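Local coordinates for reticulocyte binding protein (Streptococcus agalactiae COH1, PDB 3FAW) that probably hydrolyses alpha-1,6-glucosidic linkages in pullulan and related alpha-glucans, as a secreted pullulanase attached to the streptococcal cell wall, at residues Ala647-Ala652 against Tyr656-His661; Pro529-Pro534 against His573-Leu578; Phe536-Pro541 against Lys584-Asp589; Gln621-Thr626 against Trp675-Asp680. One frame throughout, in Å; residues are numbered along the deposited sequence. Where two conformers were deposited one is given.

Contact 1 (Ala647-Ala652 against Tyr656-His661); sequences ATLIEA and YPYFIH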
loop_
_atom_site.group_PDB
_atom_site.type_symbol
_atom_site.label_atom_id
_atom_site.label_comp_id
_atom_site.label_asym_id
_atom_site.label_seq_id
_atom_site.Cartn_x
_atom_site.Cartn_y
_atom_site.Cartn_z
ATOM N N ALA A 647 -4.605 11.902 -18.198
ATOM C CA ALA A 647 -5.454 11.237 -19.187
ATOM C C ALA A 647 -4.635 10.648 -20.334
ATOM O O ALA A 647 -3.564 11.155 -20.679
ATOM C CB ALA A 647 -6.478 12.212 -19.732
ATOM N N THR A 648 -5.156 9.573 -20.916
ATOM C CA THR A 648 -4.518 8.896 -22.043
ATOM C C THR A 648 -5.481 8.899 -23.227
ATOM O O THR A 648 -6.642 8.513 -23.089
ATOM C CB THR A 648 -4.137 7.444 -21.675
ATOM O OG1 THR A 648 -3.089 7.461 -20.695
ATOM C CG2 THR A 648 -3.678 6.660 -22.905
ATOM N N LEU A 649 -4.982 9.330 -24.380
ATOM C CA LEU A 649 -5.766 9.405 -25.607
ATOM C C LEU A 649 -5.734 8.071 -26.342
ATOM O O LEU A 649 -4.665 7.500 -26.559
ATOM C CB LEU A 649 -5.202 10.498 -26.521
ATOM C CG LEU A 649 -5.914 10.779 -27.852
ATOM C CD1 LEU A 649 -7.259 11.482 -27.637
ATOM C CD2 LEU A 649 -5.008 11.612 -28.758
ATOM N N ILE A 650 -6.911 7.579 -26.713
ATOM C CA ILE A 650 -7.033 6.459 -27.645
ATOM C C ILE A 650 -7.488 7.039 -28.984
ATOM O O ILE A 650 -8.617 7.515 -29.116
ATOM C CB ILE A 650 -8.040 5.394 -27.148
ATOM C CG1 ILE A 650 -7.477 4.639 -25.942
ATOM C CG2 ILE A 650 -8.341 4.379 -28.248
ATOM C CD1 ILE A 650 -7.172 5.493 -24.745
ATOM N N GLU A 651 -6.592 6.998 -29.967
ATOM C CA GLU A 651 -6.792 7.671 -31.251
ATOM C C GLU A 651 -8.025 7.188 -32.024
ATOM O O GLU A 651 -8.656 7.974 -32.724
ATOM C CB GLU A 651 -5.540 7.526 -32.135
ATOM C CG GLU A 651 -4.368 8.439 -31.747
ATOM C CD GLU A 651 -3.500 7.895 -30.615
ATOM O OE1 GLU A 651 -3.807 6.812 -30.066
ATOM O OE2 GLU A 651 -2.500 8.564 -30.271
ATOM N N ALA A 652 -8.366 5.908 -31.885
ATOM C CA ALA A 652 -9.461 5.297 -32.650
ATOM C C ALA A 652 -10.852 5.686 -32.150
ATOM O O ALA A 652 -11.845 5.450 -32.840
ATOM C CB ALA A 652 -9.318 3.774 -32.648
ATOM N N TYR A 656 -15.476 11.096 -26.903
ATOM C CA TYR A 656 -14.833 10.916 -25.589
ATOM C C TYR A 656 -13.606 9.997 -25.652
ATOM O O TYR A 656 -13.650 8.872 -25.154
ATOM C CB TYR A 656 -15.827 10.383 -24.551
ATOM C CG TYR A 656 -17.070 11.223 -24.362
ATOM C CD1 TYR A 656 -16.989 12.532 -23.894
ATOM C CD2 TYR A 656 -18.331 10.697 -24.628
ATOM C CE1 TYR A 656 -18.133 13.295 -23.705
ATOM C CE2 TYR A 656 -19.480 11.453 -24.444
ATOM C CZ TYR A 656 -19.376 12.749 -23.983
ATOM O OH TYR A 656 -20.513 13.501 -23.799
ATOM N N PRO A 657 -12.501 10.476 -26.258
ATOM C CA PRO A 657 -11.324 9.637 -26.497
ATOM C C PRO A 657 -10.327 9.518 -25.333
ATOM O O PRO A 657 -9.401 8.704 -25.414
ATOM C CB PRO A 657 -10.656 10.333 -27.681
ATOM C CG PRO A 657 -10.961 11.775 -27.473
ATOM C CD PRO A 657 -12.300 11.844 -26.774
ATOM N N TYR A 658 -10.508 10.309 -24.275
ATOM C CA TYR A 658 -9.566 10.335 -23.148
ATOM C C TYR A 658 -9.981 9.392 -22.015
ATOM O O TYR A 658 -11.143 9.357 -21.618
ATOM C CB TYR A 658 -9.402 11.762 -22.615
ATOM C CG TYR A 658 -8.731 12.707 -23.594
ATOM C CD1 TYR A 658 -7.348 12.714 -23.748
ATOM C CD2 TYR A 658 -9.481 13.594 -24.364
ATOM C CE1 TYR A 658 -6.726 13.587 -24.644
ATOM C CE2 TYR A 658 -8.873 14.467 -25.263
ATOM C CZ TYR A 658 -7.494 14.458 -25.397
ATOM O OH TYR A 658 -6.883 15.316 -26.287
ATOM N N PHE A 659 -9.008 8.630 -21.515
ATOM C CA PHE A 659 -9.200 7.686 -20.413
ATOM C C PHE A 659 -8.185 8.010 -19.310
ATOM O O PHE A 659 -7.020 8.285 -19.592
ATOM C CB PHE A 659 -8.994 6.242 -20.893
ATOM C CG PHE A 659 -9.962 5.799 -21.970
ATOM C CD1 PHE A 659 -10.954 4.872 -21.691
ATOM C CD2 PHE A 659 -9.863 6.292 -23.266
ATOM C CE1 PHE A 659 -11.836 4.450 -22.680
ATOM C CE2 PHE A 659 -10.742 5.882 -24.260
ATOM C CZ PHE A 659 -11.732 4.960 -23.967
ATOM N N ILE A 660 -8.626 7.961 -18.055
ATOM C CA ILE A 660 -7.783 8.370 -16.928
ATOM C C ILE A 660 -6.893 7.228 -16.438
ATOM O O ILE A 660 -7.383 6.150 -16.096
ATOM C CB ILE A 660 -8.632 8.910 -15.754
ATOM C CG1 ILE A 660 -9.515 10.082 -16.215
ATOM C CG2 ILE A 660 -7.739 9.339 -14.596
ATOM C CD1 ILE A 660 -8.764 11.219 -16.903
ATOM N N HIS A 661 -5.585 7.484 -16.406
ATOM C CA HIS A 661 -4.596 6.505 -15.946
ATOM C C HIS A 661 -4.105 6.775 -14.519
ATOM O O HIS A 661 -3.321 6.000 -13.979
ATOM C CB HIS A 661 -3.397 6.445 -16.904
ATOM C CG HIS A 661 -2.642 7.732 -17.016
ATOM N ND1 HIS A 661 -2.864 8.638 -18.032
ATOM C CD2 HIS A 661 -1.662 8.262 -16.245
ATOM C CE1 HIS A 661 -2.057 9.673 -17.877
ATOM N NE2 HIS A 661 -1.320 9.471 -16.801
#
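Leu649 lays CD1 over one face of the Tyr658 ring, 3.9 Å from the ring centroid and displaced toward the rim, a CH-pi contact. Its CG stands anti to the backbone N (chi1 -178°), and the branch is thereby carried over to the partner segment, where Leu649 CD1 meets Pro657 CB, just before the strand, at 3.6 Å. Further along this face, Ala647 CB rests on Ile660 CD1 at 3.8 Å. On the opposite face, which carries Thr648 and Phe659, His661 ND1 gives a weak hydrogen bond of 2.9 Å to Thr648 OG1, the two side chains crossing near a right angle.

Backbone pairing sets these positions. Thr648 and Phe659 form an antiparallel hydrogen-bonded pair, with Thr648 N to Phe659 O at 2.6 Å and Phe659 N to Thr648 O at 2.8 Å. Past the last bridge the ladder continues through Ile650 N and Pro657 O, 3.0 Å apart and almost straight at hydrogen (174°). Further out, Tyr658 OH bonds to Val638 N, and Lys584 NZ of helix 578-586 reaches Leu649 O. The polar hold of this beta hairpin lies mainly in three main-chain bonds, while Leu649 packs on Tyr658 and Pro657, and Ala647 on Ile660.

Contact 2 (Pro529-Pro534 against His573-Leu578); sequences PNEGTP and HDNLTL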
loop_
_atom_site.group_PDB
_atom_site.type_symbol
_atom_site.label_atom_id
_atom_site.label_comp_id
_atom_site.label_asym_id
_atom_site.label_seq_id
_atom_site.Cartn_x
_atom_site.Cartn_y
_atom_site.Cartn_z
ATOM N N PRO A 529 7.832 1.108 -18.225
ATOM C CA PRO A 529 7.753 2.463 -18.778
ATOM C C PRO A 529 6.983 2.611 -20.102
ATOM O O PRO A 529 6.999 3.698 -20.683
ATOM C CB PRO A 529 9.227 2.811 -18.994
ATOM C CG PRO A 529 9.850 1.511 -19.367
ATOM C CD PRO A 529 9.062 0.426 -18.673
ATOM N N ASN A 530 6.312 1.555 -20.565
ATOM C CA ASN A 530 5.675 1.562 -21.888
ATOM C C ASN A 530 4.208 1.110 -21.888
ATOM O O ASN A 530 3.839 0.197 -22.625
ATOM C CB ASN A 530 6.484 0.682 -22.860
ATOM C CG ASN A 530 7.937 1.123 -22.992
ATOM O OD1 ASN A 530 8.849 0.295 -22.978
ATOM N ND2 ASN A 530 8.156 2.427 -23.125
ATOM N N GLU A 531 3.368 1.759 -21.081
ATOM C CA GLU A 531 1.935 1.427 -21.043
ATOM C C GLU A 531 1.265 1.721 -22.393
ATOM O O GLU A 531 1.457 2.796 -22.973
ATOM C CB GLU A 531 1.202 2.182 -19.923
ATOM C CG GLU A 531 -0.214 1.651 -19.667
ATOM C CD GLU A 531 -0.932 2.341 -18.516
ATOM O OE1 GLU A 531 -1.007 3.587 -18.512
ATOM O OE2 GLU A 531 -1.447 1.629 -17.626
ATOM N N GLY A 532 0.481 0.761 -22.881
ATOM C CA GLY A 532 -0.187 0.882 -24.178
ATOM C C GLY A 532 0.516 0.164 -25.319
ATOM O O GLY A 532 -0.013 0.097 -26.426
ATOM N N THR A 533 1.707 -0.374 -25.065
ATOM C CA THR A 533 2.419 -1.168 -26.067
ATOM C C THR A 533 1.808 -2.565 -26.161
ATOM O O THR A 533 1.550 -3.189 -25.134
ATOM C CB THR A 533 3.910 -1.298 -25.727
ATOM O OG1 THR A 533 4.457 0.002 -25.486
ATOM C CG2 THR A 533 4.669 -1.958 -26.877
ATOM N N PRO A 534 1.554 -3.056 -27.392
ATOM C CA PRO A 534 1.020 -4.414 -27.560
ATOM C C PRO A 534 1.844 -5.492 -26.841
ATOM O O PRO A 534 3.072 -5.503 -26.934
ATOM C CB PRO A 534 1.064 -4.623 -29.078
ATOM C CG PRO A 534 0.979 -3.262 -29.645
ATOM C CD PRO A 534 1.711 -2.371 -28.688
ATOM N N HIS A 573 -5.425 -0.177 -8.715
ATOM C CA HIS A 573 -5.971 1.181 -8.659
ATOM C C HIS A 573 -5.129 2.174 -9.470
ATOM O O HIS A 573 -5.666 3.128 -10.025
ATOM C CB HIS A 573 -6.107 1.653 -7.209
ATOM C CG HIS A 573 -4.798 1.980 -6.556
ATOM N ND1 HIS A 573 -4.080 1.059 -5.825
ATOM C CD2 HIS A 573 -4.068 3.121 -6.548
ATOM C CE1 HIS A 573 -2.968 1.622 -5.388
ATOM N NE2 HIS A 573 -2.936 2.873 -5.812
ATOM N N ASP A 574 -3.816 1.935 -9.523
ATOM C CA ASP A 574 -2.869 2.767 -10.281
ATOM C C ASP A 574 -2.924 2.447 -11.765
ATOM O O ASP A 574 -3.234 1.315 -12.141
ATOM C CB ASP A 574 -1.427 2.519 -9.813
ATOM C CG ASP A 574 -1.091 3.221 -8.518
ATOM O OD1 ASP A 574 -1.634 4.315 -8.261
ATOM O OD2 ASP A 574 -0.255 2.684 -7.763
ATOM N N ASN A 575 -2.604 3.435 -12.604
ATOM C CA ASN A 575 -2.514 3.252 -14.063
ATOM C C ASN A 575 -3.871 2.936 -14.718
ATOM O O ASN A 575 -4.898 2.935 -14.039
ATOM C CB ASN A 575 -1.451 2.194 -14.397
ATOM C CG ASN A 575 -0.110 2.494 -13.745
ATOM O OD1 ASN A 575 0.522 3.510 -14.036
ATOM N ND2 ASN A 575 0.325 1.610 -12.852
ATOM N N LEU A 576 -3.887 2.701 -16.031
ATOM C CA LEU A 576 -5.142 2.393 -16.740
ATOM C C LEU A 576 -5.761 1.088 -16.242
ATOM O O LEU A 576 -5.038 0.157 -15.879
ATOM C CB LEU A 576 -4.913 2.288 -18.254
ATOM C CG LEU A 576 -4.486 3.561 -18.995
ATOM C CD1 LEU A 576 -4.026 3.224 -20.409
ATOM C CD2 LEU A 576 -5.617 4.584 -19.021
ATOM N N THR A 577 -7.092 1.020 -16.232
ATOM C CA THR A 577 -7.787 -0.235 -15.931
ATOM C C THR A 577 -7.466 -1.262 -17.020
ATOM O O THR A 577 -7.038 -0.898 -18.119
ATOM C CB THR A 577 -9.328 -0.080 -15.850
ATOM O OG1 THR A 577 -9.865 0.191 -17.151
ATOM C CG2 THR A 577 -9.737 1.029 -14.872
ATOM N N LEU A 578 -7.681 -2.537 -16.709
ATOM C CA LEU A 578 -7.428 -3.618 -17.659
ATOM C C LEU A 578 -8.203 -3.436 -18.968
ATOM O O LEU A 578 -7.662 -3.658 -20.049
ATOM C CB LEU A 578 -7.780 -4.976 -17.031
ATOM C CG LEU A 578 -7.467 -6.215 -17.873
ATOM C CD1 LEU A 578 -6.024 -6.189 -18.368
ATOM C CD2 LEU A 578 -7.766 -7.478 -17.071
HETATM O O HOH W 1 -2.726 -0.866 -17.137
#
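Glu531 reaches across to Leu576 with its carboxylate and takes up most of the surface buried here. Its CG is anti to the backbone N (chi1 -168°) and the chain beyond is straight, an extended course that carries the carboxylate across to the backbone of the 573-578 loop. There Glu531 OE2 accepts a hydrogen bond from Leu576 N at 3.1 Å. The N-H comes in on the syn side of the carboxylate, 22° out of its plane. A water donates to Glu531 OE2 at 2.8 Å and also to Leu576 O at 2.8 Å, so both the N-H and the carbonyl of Leu576 are tied to one carboxylate oxygen, the second through the water.

The other oxygen meets hydrocarbon: Glu531 OE1 lies 3.5 Å from Leu576 CG. Asn575 contributes mainly its CB, 3.3 Å from Glu531 OE2, with its amide plane perpendicular to the carboxylate. Glu531 is the second residue of a type II turn from Asn530 to Thr533, in which Thr533 OG1 bonds to Asn530 O at 2.9 Å. Behind Leu576, Thr577 N-caps helix 578-586.

The arrangement joins the loop after strand seven (566-568) of a TIM barrel to the connection between strands six and seven, past helix 518-525. His573-Asp574 is consistent with the conserved His-Asp of the alpha-amylase family, which in relatives lies in the active site.

Contact 3 (Phe536-Pro541 against Lys584-Asp589); sequences FITGGP and KSINKD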
loop_
_atom_site.group_PDB
_atom_site.type_symbol
_atom_site.label_atom_id
_atom_site.label_comp_id
_atom_site.label_asym_id
_atom_site.label_seq_id
_atom_site.Cartn_x
_atom_site.Cartn_y
_atom_site.Cartn_z
ATOM N N PHE A 536 1.096 -9.737 -24.727
ATOM C CA PHE A 536 0.551 -11.074 -25.008
ATOM C C PHE A 536 -0.940 -11.095 -25.375
ATOM O O PHE A 536 -1.313 -11.701 -26.376
ATOM C CB PHE A 536 0.798 -12.035 -23.842
ATOM C CG PHE A 536 0.589 -13.483 -24.202
ATOM C CD1 PHE A 536 1.557 -14.178 -24.918
ATOM C CD2 PHE A 536 -0.570 -14.150 -23.829
ATOM C CE1 PHE A 536 1.372 -15.509 -25.257
ATOM C CE2 PHE A 536 -0.763 -15.488 -24.163
ATOM C CZ PHE A 536 0.206 -16.167 -24.881
ATOM N N ILE A 537 -1.783 -10.448 -24.571
ATOM C CA ILE A 537 -3.230 -10.444 -24.823
ATOM C C ILE A 537 -3.705 -9.261 -25.685
ATOM O O ILE A 537 -4.907 -9.108 -25.898
ATOM C CB ILE A 537 -4.062 -10.504 -23.503
ATOM C CG1 ILE A 537 -4.055 -9.155 -22.763
ATOM C CG2 ILE A 537 -3.562 -11.646 -22.613
ATOM C CD1 ILE A 537 -4.736 -9.188 -21.395
ATOM N N THR A 538 -2.772 -8.443 -26.176
ATOM C CA THR A 538 -3.105 -7.261 -26.984
ATOM C C THR A 538 -2.338 -7.217 -28.317
ATOM O O THR A 538 -2.045 -6.137 -28.844
ATOM C CB THR A 538 -2.854 -5.955 -26.193
ATOM O OG1 THR A 538 -1.513 -5.945 -25.692
ATOM C CG2 THR A 538 -3.834 -5.836 -25.027
ATOM N N GLY A 539 -2.018 -8.394 -28.852
ATOM C CA GLY A 539 -1.459 -8.513 -30.205
ATOM C C GLY A 539 0.046 -8.357 -30.370
ATOM O O GLY A 539 0.529 -8.254 -31.494
ATOM N N GLY A 540 0.792 -8.347 -29.268
ATOM C CA GLY A 540 2.256 -8.253 -29.328
ATOM C C GLY A 540 2.926 -9.557 -28.918
ATOM O O GLY A 540 2.883 -9.918 -27.741
ATOM N N PRO A 541 3.551 -10.276 -29.876
ATOM C CA PRO A 541 4.195 -11.554 -29.548
ATOM C C PRO A 541 5.255 -11.462 -28.442
ATOM O O PRO A 541 6.089 -10.562 -28.453
ATOM C CB PRO A 541 4.831 -11.977 -30.877
ATOM C CG PRO A 541 4.042 -11.284 -31.914
ATOM C CD PRO A 541 3.672 -9.967 -31.313
ATOM N N LYS A 584 -6.647 0.731 -25.523
ATOM C CA LYS A 584 -5.530 1.584 -25.933
ATOM C C LYS A 584 -4.477 0.792 -26.702
ATOM O O LYS A 584 -3.989 1.248 -27.737
ATOM C CB LYS A 584 -4.884 2.251 -24.710
ATOM C CG LYS A 584 -3.551 2.955 -24.987
ATOM C CD LYS A 584 -3.694 4.104 -25.976
ATOM C CE LYS A 584 -2.356 4.788 -26.235
ATOM N NZ LYS A 584 -2.489 5.940 -27.171
ATOM N N SER A 585 -4.141 -0.393 -26.194
ATOM C CA SER A 585 -3.065 -1.207 -26.771
ATOM C C SER A 585 -3.370 -1.691 -28.189
ATOM O O SER A 585 -2.489 -1.684 -29.049
ATOM C CB SER A 585 -2.745 -2.390 -25.858
ATOM O OG SER A 585 -2.210 -1.937 -24.621
ATOM N N ILE A 586 -4.614 -2.102 -28.423
ATOM C CA ILE A 586 -5.069 -2.501 -29.763
ATOM C C ILE A 586 -5.577 -1.315 -30.594
ATOM O O ILE A 586 -5.855 -1.471 -31.784
ATOM C CB ILE A 586 -6.183 -3.594 -29.701
ATOM C CG1 ILE A 586 -7.500 -3.029 -29.154
ATOM C CG2 ILE A 586 -5.720 -4.780 -28.868
ATOM C CD1 ILE A 586 -8.583 -4.077 -28.923
ATOM N N ASN A 587 -5.707 -0.147 -29.962
ATOM C CA ASN A 587 -6.235 1.063 -30.600
ATOM C C ASN A 587 -7.616 0.857 -31.233
ATOM O O ASN A 587 -7.788 1.002 -32.446
ATOM C CB ASN A 587 -5.242 1.618 -31.637
ATOM C CG ASN A 587 -5.648 2.997 -32.162
ATOM O OD1 ASN A 587 -5.592 3.261 -33.367
ATOM N ND2 ASN A 587 -6.074 3.871 -31.258
ATOM N N LYS A 588 -8.597 0.516 -30.402
ATOM C CA LYS A 588 -9.972 0.337 -30.866
ATOM C C LYS A 588 -10.982 1.062 -29.966
ATOM O O LYS A 588 -10.772 1.203 -28.759
ATOM C CB LYS A 588 -10.302 -1.152 -30.967
ATOM C CG LYS A 588 -9.545 -1.860 -32.084
ATOM C CD LYS A 588 -10.011 -3.298 -32.257
ATOM C CE LYS A 588 -9.360 -3.944 -33.468
ATOM N NZ LYS A 588 -9.870 -5.322 -33.710
ATOM N N ASP A 589 -12.067 1.532 -30.577
ATOM C CA ASP A 589 -13.133 2.235 -29.867
ATOM C C ASP A 589 -14.055 1.203 -29.220
ATOM O O ASP A 589 -14.604 0.354 -29.924
ATOM C CB ASP A 589 -13.929 3.113 -30.843
ATOM C CG ASP A 589 -14.846 4.112 -30.140
ATOM O OD1 ASP A 589 -15.128 3.954 -28.936
ATOM O OD2 ASP A 589 -15.294 5.072 -30.802
HETATM O O HOH W 2 -0.579 -4.029 -24.090
#
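Thr538 sets its CB against Ser585 CB at 3.6 Å, the closest approach between the 536-541 loop and the end of helix 578-586. That same Thr538 CB also comes within 4.1 Å of Ile586 CG2, so the branch point meets two successive residues, Ser585 and Ile586. From CB the side chain forks. The methyl CG2 of Thr538 continues along Ser585, 3.7 Å from its CB. The hydroxyl takes the position between the backbone N and the carbonyl carbon (chi1 54°), where Thr538 OG1 lies 3.8 Å from Ser585 CB and 2.7 Å from a water. This water donates in turn to Ser585 OG, also at 2.7 Å, bridging the two hydroxyls.

Each hydroxyl has a firm partner in its own part of the chain as well: Thr538 OG1 bonds to Ala535 N, and Ser585 OG to Val581 O one helical turn back. On the main-chain side of Thr538, its O faces Ile586 CG2 at 3.9 Å. Just beyond Ile586 the helix ends in a Schellman motif with Asn587, at positive phi, as the C-prime residue. Arg600 of helix 590-609 bonds to Ile537 O.

Directly, then, the segments meet through close carbon-to-carbon approaches, without a direct hydrogen bond between them. A single water makes the polar link, joining two side chains already engaged with the backbone, which marks this buried contact as chiefly apolar packing.

Contact 4 (Gln621-Thr626 against Trp675-Asp680); sequences QEYGRT and WAAATD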
loop_
_atom_site.group_PDB
_atom_site.type_symbol
_atom_site.label_atom_id
_atom_site.label_comp_id
_atom_site.label_asym_id
_atom_site.label_seq_id
_atom_site.Cartn_x
_atom_site.Cartn_y
_atom_site.Cartn_z
ATOM N N GLN A 621 -11.973 -5.353 -12.248
ATOM C CA GLN A 621 -11.270 -6.179 -13.231
ATOM C C GLN A 621 -12.144 -7.360 -13.656
ATOM O O GLN A 621 -12.024 -7.853 -14.777
ATOM C CB GLN A 621 -9.936 -6.671 -12.652
ATOM C CG GLN A 621 -8.995 -7.356 -13.648
ATOM C CD GLN A 621 -7.708 -7.832 -12.987
ATOM O OE1 GLN A 621 -7.175 -7.174 -12.092
ATOM N NE2 GLN A 621 -7.205 -8.986 -13.422
ATOM N N GLU A 622 -13.022 -7.800 -12.757
ATOM C CA GLU A 622 -13.945 -8.902 -13.041
ATOM C C GLU A 622 -15.017 -8.580 -14.093
ATOM O O GLU A 622 -15.493 -9.491 -14.754
ATOM C CB GLU A 622 -14.607 -9.429 -11.751
ATOM C CG GLU A 622 -15.697 -8.543 -11.130
ATOM C CD GLU A 622 -15.161 -7.513 -10.145
ATOM O OE1 GLU A 622 -13.996 -7.066 -10.290
ATOM O OE2 GLU A 622 -15.919 -7.142 -9.223
ATOM N N TYR A 623 -15.394 -7.307 -14.247
ATOM C CA TYR A 623 -16.435 -6.927 -15.216
ATOM C C TYR A 623 -15.954 -6.040 -16.371
ATOM O O TYR A 623 -16.684 -5.861 -17.340
ATOM C CB TYR A 623 -17.659 -6.295 -14.508
ATOM C CG TYR A 623 -17.509 -4.848 -14.066
ATOM C CD1 TYR A 623 -17.705 -3.797 -14.959
ATOM C CD2 TYR A 623 -17.199 -4.530 -12.747
ATOM C CE1 TYR A 623 -17.576 -2.477 -14.559
ATOM C CE2 TYR A 623 -17.069 -3.205 -12.336
ATOM C CZ TYR A 623 -17.254 -2.187 -13.243
ATOM O OH TYR A 623 -17.118 -0.878 -12.828
ATOM N N GLY A 624 -14.744 -5.492 -16.279
ATOM C CA GLY A 624 -14.219 -4.604 -17.326
ATOM C C GLY A 624 -14.420 -3.129 -17.018
ATOM O O GLY A 624 -14.831 -2.345 -17.879
ATOM N N ARG A 625 -14.095 -2.760 -15.783
ATOM C CA ARG A 625 -14.202 -1.392 -15.288
ATOM C C ARG A 625 -13.447 -0.390 -16.167
ATOM O O ARG A 625 -12.344 -0.671 -16.648
ATOM C CB ARG A 625 -13.665 -1.348 -13.852
ATOM C CG ARG A 625 -13.694 0.003 -13.164
ATOM C CD ARG A 625 -13.225 -0.153 -11.725
ATOM N NE ARG A 625 -12.991 1.130 -11.078
ATOM C CZ ARG A 625 -12.723 1.290 -9.784
ATOM N NH1 ARG A 625 -12.642 0.246 -8.971
ATOM N NH2 ARG A 625 -12.533 2.512 -9.302
ATOM N N THR A 626 -14.051 0.781 -16.359
ATOM C CA THR A 626 -13.477 1.831 -17.203
ATOM C C THR A 626 -13.405 3.167 -16.468
ATOM O O THR A 626 -14.215 3.446 -15.572
ATOM C CB THR A 626 -14.300 2.025 -18.505
ATOM O OG1 THR A 626 -13.615 2.935 -19.378
ATOM C CG2 THR A 626 -15.685 2.571 -18.193
ATOM N N TRP A 675 -22.229 -0.813 -10.832
ATOM C CA TRP A 675 -22.978 -1.992 -10.381
ATOM C C TRP A 675 -23.870 -2.602 -11.460
ATOM O O TRP A 675 -24.028 -3.829 -11.519
ATOM C CB TRP A 675 -23.786 -1.673 -9.119
ATOM C CG TRP A 675 -22.918 -1.675 -7.923
ATOM C CD1 TRP A 675 -22.378 -0.591 -7.302
ATOM C CD2 TRP A 675 -22.435 -2.824 -7.224
ATOM N NE1 TRP A 675 -21.601 -0.991 -6.247
ATOM C CE2 TRP A 675 -21.619 -2.359 -6.175
ATOM C CE3 TRP A 675 -22.620 -4.206 -7.379
ATOM C CZ2 TRP A 675 -20.985 -3.225 -5.282
ATOM C CZ3 TRP A 675 -21.990 -5.064 -6.492
ATOM C CH2 TRP A 675 -21.181 -4.569 -5.458
ATOM N N ALA A 676 -24.438 -1.751 -12.310
ATOM C CA ALA A 676 -25.225 -2.216 -13.455
ATOM C C ALA A 676 -24.362 -3.056 -14.394
ATOM O O ALA A 676 -24.742 -4.166 -14.777
ATOM C CB ALA A 676 -25.824 -1.033 -14.201
ATOM N N ALA A 677 -23.198 -2.521 -14.755
ATOM C CA ALA A 677 -22.249 -3.228 -15.615
ATOM C C ALA A 677 -21.798 -4.552 -14.994
ATOM O O ALA A 677 -21.559 -5.526 -15.706
ATOM C CB ALA A 677 -21.031 -2.338 -15.910
ATOM N N ALA A 678 -21.686 -4.577 -13.666
ATOM C CA ALA A 678 -21.268 -5.764 -12.933
ATOM C C ALA A 678 -22.380 -6.805 -12.741
ATOM O O ALA A 678 -22.098 -7.997 -12.733
ATOM C CB ALA A 678 -20.692 -5.363 -11.575
ATOM N N THR A 679 -23.630 -6.372 -12.575
ATOM C CA THR A 679 -24.703 -7.291 -12.151
ATOM C C THR A 679 -25.983 -7.317 -12.995
ATOM O O THR A 679 -26.774 -8.252 -12.863
ATOM C CB THR A 679 -25.137 -6.993 -10.704
ATOM O OG1 THR A 679 -25.613 -5.645 -10.622
ATOM C CG2 THR A 679 -23.978 -7.188 -9.742
ATOM N N ASP A 680 -26.207 -6.303 -13.829
ATOM C CA ASP A 680 -27.426 -6.234 -14.635
ATOM C C ASP A 680 -27.254 -7.020 -15.935
ATOM O O ASP A 680 -26.711 -6.509 -16.921
ATOM C CB ASP A 680 -27.814 -4.777 -14.915
ATOM C CG ASP A 680 -29.267 -4.631 -15.338
ATOM O OD1 ASP A 680 -29.753 -5.476 -16.119
ATOM O OD2 ASP A 680 -29.926 -3.671 -14.889
#
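Tyr623 spreads its ring over the side of helix 675-679, spanning two neighbouring alanines. One flank is met by Ala677, whose CB lies 3.7 Å from Tyr623 CE1; the other by Ala678, whose CB comes to 3.8 Å from Tyr623 CD2. Between them the backbone itself forms part of the surface, with Ala678 N 4.2 Å above the plane of the Tyr623 ring and toward its rim. Arg625 N lies over the opposite face, 3.7 Å above the plane of the Tyr623 ring and also toward the rim, so both faces have main-chain neighbours. CG of Tyr623 stands between the backbone N and the carbonyl carbon (chi1 78°), and with this torsion the ring lies between the helix and the backbone at Arg625.

The phenol oxygen is engaged with Asp674 N, immediately before the helix. Within the helix, Thr679 OG1 bonds to Trp675 O at 2.6 Å and Thr679 N to the same oxygen at 2.8 Å, from opposite faces of its plane. Tyr304 of helix 302-308 packs on Ala678 and bonds to Glu622 OE2. The small alanine side chains let the aromatic ring lie near the helix backbone, so the loop after the eighth barrel strand meets the helix mainly by van der Waals packing, and the Tyr623 hydroxyl adds a polar tie.

Along the chain, 529-534 and 536-541 open contacts 2 and 3 in the loop between helix 518-525 and strand 542-543. Contact 2 closes first, at 573-578, and contact 3 at 584-589, so the two cross, one at the residues leading into helix 578-586 and the other at its C-terminal end. Contact 4 opens at 621-626, after the last barrel strand, and closes at 675-680; the short hairpin of contact 1 is nested inside that loop. The residues leading into helix 578-586 join the group: Leu576 CD2 packs on His661 CB, and Thr577 OG1 bonds to Arg625 O. Together the contacts tie the connection between barrel strands six and seven to the segments that follow strands seven and eight.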